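Local coordinates for uracil-DNA glycosylase (Sulfolobus tokodaii str. 7, PDB 4ZBY), which belongs to the uracil-DNA glycosylase superfamily, has an alpha/beta fold built on a central mixed sheet, and holds an iron-sulfur cluster, at residues I110-G122 with W150-H164. Residues are numbered along the deposited sequence; the frame is centred on the assembly and turned at random. Where two conformers were deposited one is given.
Sequences IDIIMPKIIVTLG and WKYKEKEIIVFPTYH. With URA (uracil), chain C.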
ATOM      1  N   ILE A 110       1.103   0.791  10.358  1.00 16.93           N
ATOM      2  CA  ILE A 110       0.121   1.867  10.471  1.00 16.56           C
ATOM      3  C   ILE A 110       0.098   2.443  11.890  1.00 18.59           C
ATOM      4  O   ILE A 110       0.046   3.666  12.058  1.00 20.00           O
ATOM      5  CB  ILE A 110      -1.284   1.385  10.072  1.00 18.66           C
ATOM      6  CG1 ILE A 110      -1.307   0.974   8.610  1.00 18.37           C
ATOM      7  CG2 ILE A 110      -2.339   2.475  10.348  1.00 23.81           C
ATOM      8  CD1 ILE A 110      -2.589   0.258   8.224  1.00 19.21           C
ATOM      9  N   ASP A 111       0.161   1.576  12.901  1.00 19.48           N
ATOM     10  CA  ASP A 111       0.131   2.010  14.302  1.00 22.85           C
ATOM     11  C   ASP A 111       1.233   2.988  14.624  1.00 22.93           C
ATOM     12  O   ASP A 111       1.056   3.910  15.444  1.00 25.62           O
ATOM     13  CB  ASP A 111       0.259   0.803  15.240  1.00 26.52           C
ATOM     14  CG  ASP A 111      -1.038   0.086  15.424  1.00 37.55           C
ATOM     15  OD1 ASP A 111      -2.034   0.578  14.867  1.00 37.78           O
ATOM     16  OD2 ASP A 111      -1.072  -0.953  16.133  1.00 41.78           O
ATOM     17  N   ILE A 112       2.380   2.785  13.983  1.00 19.84           N
ATOM     18  CA  ILE A 112       3.547   3.597  14.248  1.00 22.44           C
ATOM     19  C   ILE A 112       3.522   4.863  13.403  1.00 20.89           C
ATOM     20  O   ILE A 112       3.725   5.960  13.927  1.00 22.22           O
ATOM     21  CB  ILE A 112       4.844   2.820  13.975  1.00 22.36           C
ATOM     22  CG1 ILE A 112       5.111   1.802  15.096  1.00 24.78           C
ATOM     23  CG2 ILE A 112       6.025   3.768  13.818  1.00 24.64           C
ATOM     24  CD1 ILE A 112       5.976   0.636  14.641  1.00 23.70           C
ATOM     25  N   ILE A 113       3.279   4.717  12.108  1.00 19.98           N
ATOM     26  CA  ILE A 113       3.307   5.870  11.224  1.00 17.26           C
ATOM     27  C   ILE A 113       2.142   6.847  11.447  1.00 17.28           C
ATOM     28  O   ILE A 113       2.349   8.064  11.447  1.00 18.50           O
ATOM     29  CB  ILE A 113       3.344   5.397   9.763  1.00 15.95           C
ATOM     30  CG1 ILE A 113       4.652   4.634   9.514  1.00 16.77           C
ATOM     31  CG2 ILE A 113       3.294   6.581   8.825  1.00 14.33           C
ATOM     32  CD1 ILE A 113       4.639   3.805   8.247  1.00 17.11           C
ATOM     33  N   MET A 114       0.932   6.317  11.641  1.00 18.26           N
ATOM     34  CA  MET A 114      -0.282   7.133  11.754  1.00 17.23           C
ATOM     35  C   MET A 114      -0.368   8.195  10.674  1.00 17.24           C
ATOM     36  O   MET A 114      -0.507   9.395  10.973  1.00 19.36           O
ATOM     37  CB  MET A 114      -0.381   7.780  13.152  1.00 22.00           C
ATOM     38  CG  MET A 114      -0.569   6.746  14.250  1.00 27.27           C
ATOM     39  SD  MET A 114      -2.103   5.812  14.041  1.00 33.09           S
ATOM     40  CE  MET A 114      -3.284   7.149  14.309  1.00 32.26           C
ATOM     41  N   PRO A 115      -0.331   7.766   9.410  1.00 18.58           N
ATOM     42  CA  PRO A 115      -0.365   8.732   8.306  1.00 19.15           C
ATOM     43  C   PRO A 115      -1.683   9.512   8.225  1.00 18.87           C
ATOM     44  O   PRO A 115      -2.756   9.056   8.698  1.00 19.26           O
ATOM     45  CB  PRO A 115      -0.182   7.844   7.084  1.00 16.85           C
ATOM     46  CG  PRO A 115      -0.897   6.551   7.492  1.00 18.16           C
ATOM     47  CD  PRO A 115      -0.530   6.381   8.942  1.00 18.66           C
ATOM     48  N   LYS A 116      -1.606  10.704   7.642  1.00 15.71           N
ATOM     49  CA  LYS A 116      -2.808  11.479   7.344  1.00 16.90           C
ATOM     50  C   LYS A 116      -3.704  10.733   6.344  1.00 16.53           C
ATOM     51  O   LYS A 116      -4.938  10.779   6.430  1.00 18.69           O
ATOM     52  CB  LYS A 116      -2.419  12.851   6.760  1.00 18.71           C
ATOM     53  CG  LYS A 116      -3.618  13.746   6.425  1.00 24.79           C
ATOM     54  CD  LYS A 116      -3.136  15.109   5.880  1.00 30.23           C
ATOM     55  CE  LYS A 116      -4.291  16.102   5.745  1.00 36.34           C
ATOM     56  NZ  LYS A 116      -3.837  17.428   5.226  1.00 38.03           N
ATOM     57  N   ILE A 117      -3.061  10.119   5.364  1.00 14.51           N
ATOM     58  CA  ILE A 117      -3.755   9.458   4.261  1.00 16.33           C
ATOM     59  C   ILE A 117      -3.160   8.083   4.033  1.00 17.00           C
ATOM     60  O   ILE A 117      -1.922   7.938   4.000  1.00 14.59           O
ATOM     61  CB  ILE A 117      -3.631  10.275   2.960  1.00 13.54           C
ATOM     62  CG1 ILE A 117      -4.272  11.648   3.108  1.00 18.19           C
ATOM     63  CG2 ILE A 117      -4.219   9.521   1.738  1.00 16.45           C
ATOM     64  CD1 ILE A 117      -3.814  12.638   2.078  1.00 20.57           C
ATOM     65  N   ILE A 118      -4.028   7.079   3.873  1.00 16.27           N
ATOM     66  CA  ILE A 118      -3.596   5.802   3.325  1.00 17.96           C
ATOM     67  C   ILE A 118      -4.195   5.642   1.942  1.00 17.15           C
ATOM     68  O   ILE A 118      -5.413   5.667   1.787  1.00 16.38           O
ATOM     69  CB  ILE A 118      -4.018   4.611   4.191  1.00 16.86           C
ATOM     70  CG1 ILE A 118      -3.314   4.664   5.550  1.00 16.90           C
ATOM     71  CG2 ILE A 118      -3.661   3.306   3.483  1.00 15.98           C
ATOM     72  CD1 ILE A 118      -3.897   3.695   6.579  1.00 18.86           C
ATOM     73  N   VAL A 119      -3.337   5.497   0.937  1.00 15.33           N
ATOM     74  CA  VAL A 119      -3.811   5.207  -0.418  1.00 14.58           C
ATOM     75  C   VAL A 119      -3.768   3.696  -0.620  1.00 13.62           C
ATOM     76  O   VAL A 119      -2.685   3.105  -0.559  1.00 16.17           O
ATOM     77  CB  VAL A 119      -2.929   5.909  -1.469  1.00 13.13           C
ATOM     78  CG1 VAL A 119      -3.412   5.617  -2.871  1.00 13.16           C
ATOM     79  CG2 VAL A 119      -2.903   7.413  -1.198  1.00 13.94           C
ATOM     80  N   THR A 120      -4.937   3.080  -0.805  1.00 15.00           N
ATOM     81  CA  THR A 120      -4.981   1.625  -0.962  1.00 14.79           C
ATOM     82  C   THR A 120      -5.060   1.347  -2.448  1.00 16.62           C
ATOM     83  O   THR A 120      -6.074   1.586  -3.119  1.00 19.20           O
ATOM     84  CB  THR A 120      -6.143   0.938  -0.191  1.00 15.05           C
ATOM     85  OG1 THR A 120      -7.384   1.545  -0.526  1.00 17.48           O
ATOM     86  CG2 THR A 120      -5.967   1.082   1.322  1.00 17.58           C
ATOM     87  N   LEU A 121      -3.948   0.835  -2.954  1.00 15.79           N
ATOM     88  CA  LEU A 121      -3.767   0.579  -4.372  1.00 15.27           C
ATOM     89  C   LEU A 121      -4.290  -0.807  -4.706  1.00 17.39           C
ATOM     90  O   LEU A 121      -3.606  -1.811  -4.465  1.00 18.89           O
ATOM     91  CB  LEU A 121      -2.272   0.683  -4.751  1.00 13.99           C
ATOM     92  CG  LEU A 121      -1.553   2.006  -4.445  1.00 14.31           C
ATOM     93  CD1 LEU A 121      -0.025   1.794  -4.539  1.00 14.87           C
ATOM     94  CD2 LEU A 121      -2.033   3.095  -5.414  1.00 16.54           C
ATOM     95  N   GLY A 122      -5.506  -0.859  -5.244  1.00 17.28           N
ATOM     96  CA  GLY A 122      -6.063  -2.116  -5.734  1.00 19.36           C
ATOM     97  C   GLY A 122      -7.007  -2.780  -4.743  1.00 20.47           C
ATOM     98  O   GLY A 122      -7.152  -2.325  -3.599  1.00 19.74           O
ATOM     99  N   TRP A 150     -11.339   7.137   8.533  1.00 23.84           N
ATOM    100  CA  TRP A 150     -11.091   6.075   9.486  1.00 24.12           C
ATOM    101  C   TRP A 150     -10.738   6.701  10.828  1.00 26.78           C
ATOM    102  O   TRP A 150      -9.647   7.235  11.002  1.00 25.22           O
ATOM    103  CB  TRP A 150      -9.974   5.177   8.980  1.00 24.53           C
ATOM    104  CG  TRP A 150      -9.651   3.955   9.802  1.00 25.08           C
ATOM    105  CD1 TRP A 150     -10.359   3.434  10.852  1.00 28.96           C
ATOM    106  CD2 TRP A 150      -8.504   3.114   9.635  1.00 25.17           C
ATOM    107  NE1 TRP A 150      -9.716   2.315  11.344  1.00 27.92           N
ATOM    108  CE2 TRP A 150      -8.580   2.097  10.609  1.00 26.70           C
ATOM    109  CE3 TRP A 150      -7.433   3.114   8.743  1.00 22.58           C
ATOM    110  CZ2 TRP A 150      -7.619   1.089  10.709  1.00 24.82           C
ATOM    111  CZ3 TRP A 150      -6.467   2.124   8.853  1.00 25.02           C
ATOM    112  CH2 TRP A 150      -6.562   1.130   9.836  1.00 24.60           C
ATOM    113  N   LYS A 151     -11.665   6.665  11.774  1.00 26.73           N
ATOM    114  CA  LYS A 151     -11.322   7.100  13.121  1.00 27.85           C
ATOM    115  C   LYS A 151     -10.431   6.035  13.740  1.00 31.06           C
ATOM    116  O   LYS A 151     -10.840   4.884  13.914  1.00 34.30           O
ATOM    117  CB  LYS A 151     -12.574   7.356  13.960  1.00 30.58           C
ATOM    118  CG  LYS A 151     -13.167   8.706  13.698  1.00 38.78           C
ATOM    119  CD  LYS A 151     -12.510   9.753  14.586  1.00 43.15           C
ATOM    120  CE  LYS A 151     -13.303  11.054  14.566  1.00 46.75           C
ATOM    121  NZ  LYS A 151     -12.911  11.986  15.665  1.00 50.97           N
ATOM    122  N   TYR A 152      -9.190   6.398  14.035  0.71 30.67           N
ATOM    123  CA  TYR A 152      -8.235   5.415  14.523  0.71 31.80           C
ATOM    124  C   TYR A 152      -7.365   5.999  15.618  0.71 33.19           C
ATOM    125  O   TYR A 152      -6.644   6.965  15.388  0.71 32.12           O
ATOM    126  CB  TYR A 152      -7.348   4.890  13.390  0.71 30.34           C
ATOM    127  CG  TYR A 152      -6.659   3.599  13.760  0.71 30.21           C
ATOM    128  CD1 TYR A 152      -7.367   2.582  14.391  0.71 31.69           C
ATOM    129  CD2 TYR A 152      -5.312   3.395  13.496  0.71 27.60           C
ATOM    130  CE1 TYR A 152      -6.758   1.403  14.739  0.71 31.57           C
ATOM    131  CE2 TYR A 152      -4.690   2.215  13.855  0.71 28.00           C
ATOM    132  CZ  TYR A 152      -5.428   1.219  14.478  0.71 30.27           C
ATOM    133  OH  TYR A 152      -4.839   0.035  14.835  0.71 30.83           O
ATOM    134  N   LYS A 153      -7.426   5.379  16.793  1.00 34.87           N
ATOM    135  CA  LYS A 153      -6.743   5.864  18.000  1.00 39.51           C
ATOM    136  C   LYS A 153      -7.128   7.315  18.216  1.00 40.77           C
ATOM    137  O   LYS A 153      -8.316   7.655  18.177  1.00 37.93           O
ATOM    138  CB  LYS A 153      -5.213   5.696  17.887  1.00 42.56           C
ATOM    139  CG  LYS A 153      -4.785   4.253  17.654  1.00 46.50           C
ATOM    140  CD  LYS A 153      -3.268   4.074  17.656  1.00 49.57           C
ATOM    141  CE  LYS A 153      -2.892   2.615  17.427  1.00 50.85           C
ATOM    142  NZ  LYS A 153      -3.555   1.713  18.412  1.00 52.37           N
ATOM    143  N   GLU A 154      -6.134   8.186  18.376  1.00 44.87           N
ATOM    144  CA  GLU A 154      -6.407   9.582  18.721  1.00 49.09           C
ATOM    145  C   GLU A 154      -6.711  10.437  17.491  1.00 46.79           C
ATOM    146  O   GLU A 154      -7.112  11.590  17.614  1.00 49.16           O
ATOM    147  CB  GLU A 154      -5.223  10.181  19.495  1.00 53.39           C
ATOM    148  CG  GLU A 154      -4.007  10.545  18.639  1.00 55.27           C
ATOM    149  CD  GLU A 154      -3.076   9.368  18.354  1.00 56.56           C
ATOM    150  OE1 GLU A 154      -3.286   8.267  18.908  1.00 57.56           O
ATOM    151  OE2 GLU A 154      -2.120   9.551  17.571  1.00 56.68           O
ATOM    152  N   LYS A 155      -6.533   9.860  16.308  1.00 43.37           N
ATOM    153  CA  LYS A 155      -6.618  10.616  15.068  1.00 43.75           C
ATOM    154  C   LYS A 155      -7.717  10.139  14.133  1.00 40.60           C
ATOM    155  O   LYS A 155      -8.493   9.241  14.455  1.00 40.94           O
ATOM    156  CB  LYS A 155      -5.279  10.548  14.321  1.00 46.17           C
ATOM    157  CG  LYS A 155      -4.121  11.249  15.012  1.00 49.72           C
ATOM    158  CD  LYS A 155      -2.769  10.846  14.405  1.00 51.28           C
ATOM    159  CE  LYS A 155      -1.622  11.611  15.057  1.00 55.00           C
ATOM    160  NZ  LYS A 155      -0.298  10.926  14.932  1.00 55.23           N
ATOM    161  N   GLU A 156      -7.778  10.782  12.975  1.00 36.64           N
ATOM    162  CA  GLU A 156      -8.531  10.308  11.832  1.00 34.66           C
ATOM    163  C   GLU A 156      -7.518   9.983  10.758  1.00 31.86           C
ATOM    164  O   GLU A 156      -6.511  10.687  10.625  1.00 36.75           O
ATOM    165  CB  GLU A 156      -9.502  11.354  11.301  1.00 38.88           C
ATOM    166  CG  GLU A 156     -10.672  11.695  12.200  1.00 48.68           C
ATOM    167  CD  GLU A 156     -11.629  12.674  11.539  1.00 54.97           C
ATOM    168  OE1 GLU A 156     -11.204  13.359  10.581  1.00 57.32           O
ATOM    169  OE2 GLU A 156     -12.800  12.752  11.965  1.00 58.55           O
ATOM    170  N   ILE A 157      -7.776   8.931   9.994  1.00 25.62           N
ATOM    171  CA  ILE A 157      -6.965   8.627   8.825  1.00 21.46           C
ATOM    172  C   ILE A 157      -7.882   8.676   7.624  1.00 23.79           C
ATOM    173  O   ILE A 157      -8.996   8.144   7.668  1.00 26.09           O
ATOM    174  CB  ILE A 157      -6.296   7.241   8.923  1.00 19.43           C
ATOM    175  CG1 ILE A 157      -5.257   7.255  10.053  1.00 23.77           C
ATOM    176  CG2 ILE A 157      -5.615   6.876   7.591  1.00 21.03           C
ATOM    177  CD1 ILE A 157      -4.723   5.892  10.410  1.00 25.52           C
ATOM    178  N   ILE A 158      -7.444   9.349   6.570  1.00 20.73           N
ATOM    179  CA  ILE A 158      -8.227   9.399   5.339  1.00 17.67           C
ATOM    180  C   ILE A 158      -7.807   8.245   4.456  1.00 18.57           C
ATOM    181  O   ILE A 158      -6.640   8.157   4.067  1.00 18.86           O
ATOM    182  CB  ILE A 158      -7.998  10.698   4.588  1.00 25.02           C
ATOM    183  CG1 ILE A 158      -8.446  11.890   5.438  1.00 27.96           C
ATOM    184  CG2 ILE A 158      -8.723  10.668   3.289  1.00 26.69           C
ATOM    185  CD1 ILE A 158      -7.951  13.225   4.897  1.00 33.18           C
ATOM    186  N   VAL A 159      -8.739   7.356   4.146  1.00 19.84           N
ATOM    187  CA  VAL A 159      -8.423   6.218   3.295  1.00 20.01           C
ATOM    188  C   VAL A 159      -8.930   6.496   1.890  1.00 20.45           C
ATOM    189  O   VAL A 159     -10.092   6.850   1.690  1.00 19.67           O
ATOM    190  CB  VAL A 159      -9.036   4.897   3.827  1.00 21.73           C
ATOM    191  CG1 VAL A 159      -8.814   3.746   2.817  1.00 19.13           C
ATOM    192  CG2 VAL A 159      -8.439   4.542   5.180  1.00 21.83           C
ATOM    193  N   PHE A 160      -8.050   6.349   0.915  1.00 17.62           N
ATOM    194  CA  PHE A 160      -8.407   6.651  -0.459  1.00 20.08           C
ATOM    195  C   PHE A 160      -8.064   5.495  -1.381  1.00 18.07           C
ATOM    196  O   PHE A 160      -6.902   5.297  -1.722  1.00 16.51           O
ATOM    197  CB  PHE A 160      -7.686   7.928  -0.924  1.00 18.92           C
ATOM    198  CG  PHE A 160      -8.313   8.566  -2.106  1.00 18.39           C
ATOM    199  CD1 PHE A 160      -9.012   9.752  -1.967  1.00 20.81           C
ATOM    200  CD2 PHE A 160      -8.246   7.970  -3.366  1.00 20.69           C
ATOM    201  CE1 PHE A 160      -9.640  10.335  -3.072  1.00 23.07           C
ATOM    202  CE2 PHE A 160      -8.869   8.555  -4.477  1.00 20.98           C
ATOM    203  CZ  PHE A 160      -9.542   9.740  -4.326  1.00 21.20           C
ATOM    204  N   PRO A 161      -9.082   4.721  -1.792  1.00 17.86           N
ATOM    205  CA  PRO A 161      -8.783   3.587  -2.654  1.00 16.72           C
ATOM    206  C   PRO A 161      -8.605   4.007  -4.107  1.00 17.35           C
ATOM    207  O   PRO A 161      -9.339   4.863  -4.565  1.00 17.71           O
ATOM    208  CB  PRO A 161     -10.031   2.691  -2.516  1.00 17.50           C
ATOM    209  CG  PRO A 161     -10.777   3.231  -1.325  1.00 20.68           C
ATOM    210  CD  PRO A 161     -10.469   4.698  -1.294  1.00 17.94           C
ATOM    211  N   THR A 162      -7.657   3.405  -4.810  1.00 18.06           N
ATOM    212  CA  THR A 162      -7.512   3.589  -6.251  1.00 19.27           C
ATOM    213  C   THR A 162      -7.318   2.247  -6.957  1.00 20.24           C
ATOM    214  O   THR A 162      -7.172   1.207  -6.314  1.00 20.80           O
ATOM    215  CB  THR A 162      -6.312   4.478  -6.594  1.00 24.75           C
ATOM    216  OG1 THR A 162      -5.101   3.714  -6.468  1.00 24.64           O
ATOM    217  CG2 THR A 162      -6.233   5.693  -5.657  1.00 23.61           C
ATOM    218  N   TYR A 163      -7.308   2.268  -8.286  1.00 21.46           N
ATOM    219  CA  TYR A 163      -6.940   1.076  -9.032  1.00 23.50           C
ATOM    220  C   TYR A 163      -5.467   0.833  -8.793  1.00 23.37           C
ATOM    221  O   TYR A 163      -4.737   1.734  -8.403  1.00 22.93           O
ATOM    222  CB  TYR A 163      -7.234   1.236 -10.522  1.00 26.66           C
ATOM    223  CG  TYR A 163      -8.703   1.214 -10.876  1.00 28.82           C
ATOM    224  CD1 TYR A 163      -9.574   0.300 -10.283  1.00 29.31           C
ATOM    225  CD2 TYR A 163      -9.218   2.093 -11.817  1.00 32.66           C
ATOM    226  CE1 TYR A 163     -10.919   0.277 -10.609  1.00 31.10           C
ATOM    227  CE2 TYR A 163     -10.565   2.069 -12.157  1.00 31.98           C
ATOM    228  CZ  TYR A 163     -11.409   1.165 -11.547  1.00 33.25           C
ATOM    229  OH  TYR A 163     -12.748   1.143 -11.873  1.00 35.42           O
ATOM    230  N   HIS A 164      -5.028  -0.396  -8.988  1.00 21.94           N
ATOM    231  CA  HIS A 164      -3.631  -0.699  -8.832  1.00 22.78           C
ATOM    232  C   HIS A 164      -2.876  -0.156 -10.034  1.00 21.72           C
ATOM    233  O   HIS A 164      -3.381  -0.200 -11.149  1.00 22.22           O
ATOM    234  CB  HIS A 164      -3.462  -2.207  -8.713  1.00 23.27           C
ATOM    235  CG  HIS A 164      -2.095  -2.624  -8.313  1.00 22.75           C
ATOM    236  ND1 HIS A 164      -1.035  -2.639  -9.194  1.00 23.85           N
ATOM    237  CD2 HIS A 164      -1.615  -3.067  -7.127  1.00 27.58           C
ATOM    238  CE1 HIS A 164       0.045  -3.070  -8.567  1.00 27.11           C
ATOM    239  NE2 HIS A 164      -0.281  -3.337  -7.312  1.00 30.49           N
TER
HETATM  240  N1  URA C 202       2.498  -4.833  -6.953  1.00 27.42           N
HETATM  241  C2  URA C 202       2.168  -4.551  -5.673  1.00 24.52           C
HETATM  242  O2  URA C 202       1.053  -4.731  -5.219  1.00 22.65           O
HETATM  243  N3  URA C 202       3.182  -4.237  -4.858  1.00 23.73           N
HETATM  244  C4  URA C 202       4.488  -4.171  -5.191  1.00 22.81           C
HETATM  245  O4  URA C 202       5.300  -3.798  -4.361  1.00 20.13           O
HETATM  246  C5  URA C 202       4.794  -4.461  -6.536  1.00 24.48           C
HETATM  247  C6  URA C 202       3.798  -4.778  -7.397  1.00 24.69           C
HETATM  248  O   HOH W   1      -3.182  -2.780  15.354  1.00 48.12           O
HETATM  249  O   HOH W   2      -3.564  10.508  11.062  1.00 32.69           O
HETATM  250  O   HOH W   3      -6.189  12.504   8.265  1.00 23.49           O
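In the conformer given, Tyr152 reaches across to the last turn of helix 96-113, where its OH donates to the syn lone pair of Asp111 OD1 at 2.9 Å; carboxylate and ring planes lie only 26° apart. With CG anti to the backbone N (chi1 -162°), the tyrosine ring stands between Lys153 CG over one face and Trp150 CZ2, 3.9 Å above the other, which probably limits its tilt. Met114, the first residue past the helix, has positive phi; its side chain, bent at chi2 and chi3, brings SD obliquely beside the ring, 4.1 Å from Tyr152 CD2: a Met-aromatic contact. Met114 CE lies 3.7 Å from Lys155 CD, so the hairpin turn Tyr152-Lys155 packs against this helix end. Deeper in, Ile118 CD1 meets the Trp150 ring edge at CZ3 and, at 3.8 Å, Ile157 CG2.

Beyond, strands 117-121 and 155-162 run parallel, neighbours joined by a beta-alpha-beta connection through helix 123-133, with antiparallel hairpin strand 148-152 inserted before the second. Six backbone hydrogen bonds alternate between them, from Ile158 N to Lys116 O through Gly122 N to Thr162 O. Ile117 CG1 packs alongside Ile158 CB, both leaving the same face. Past the second strand, His164 of the uracil pocket donates from NE2 to uracil O2 at 2.8 Å, the base lying at the imidazole edge; the His164 ND1 bond with Ala166 N probably helps fix the ring's rotation.

Strand 37-41 bonds to the other edge of 117-121. Helix 123-133 packs on the face bearing Thr120 and Pro161, while helix 172-190 lies over Val119, Phe160 and Thr162.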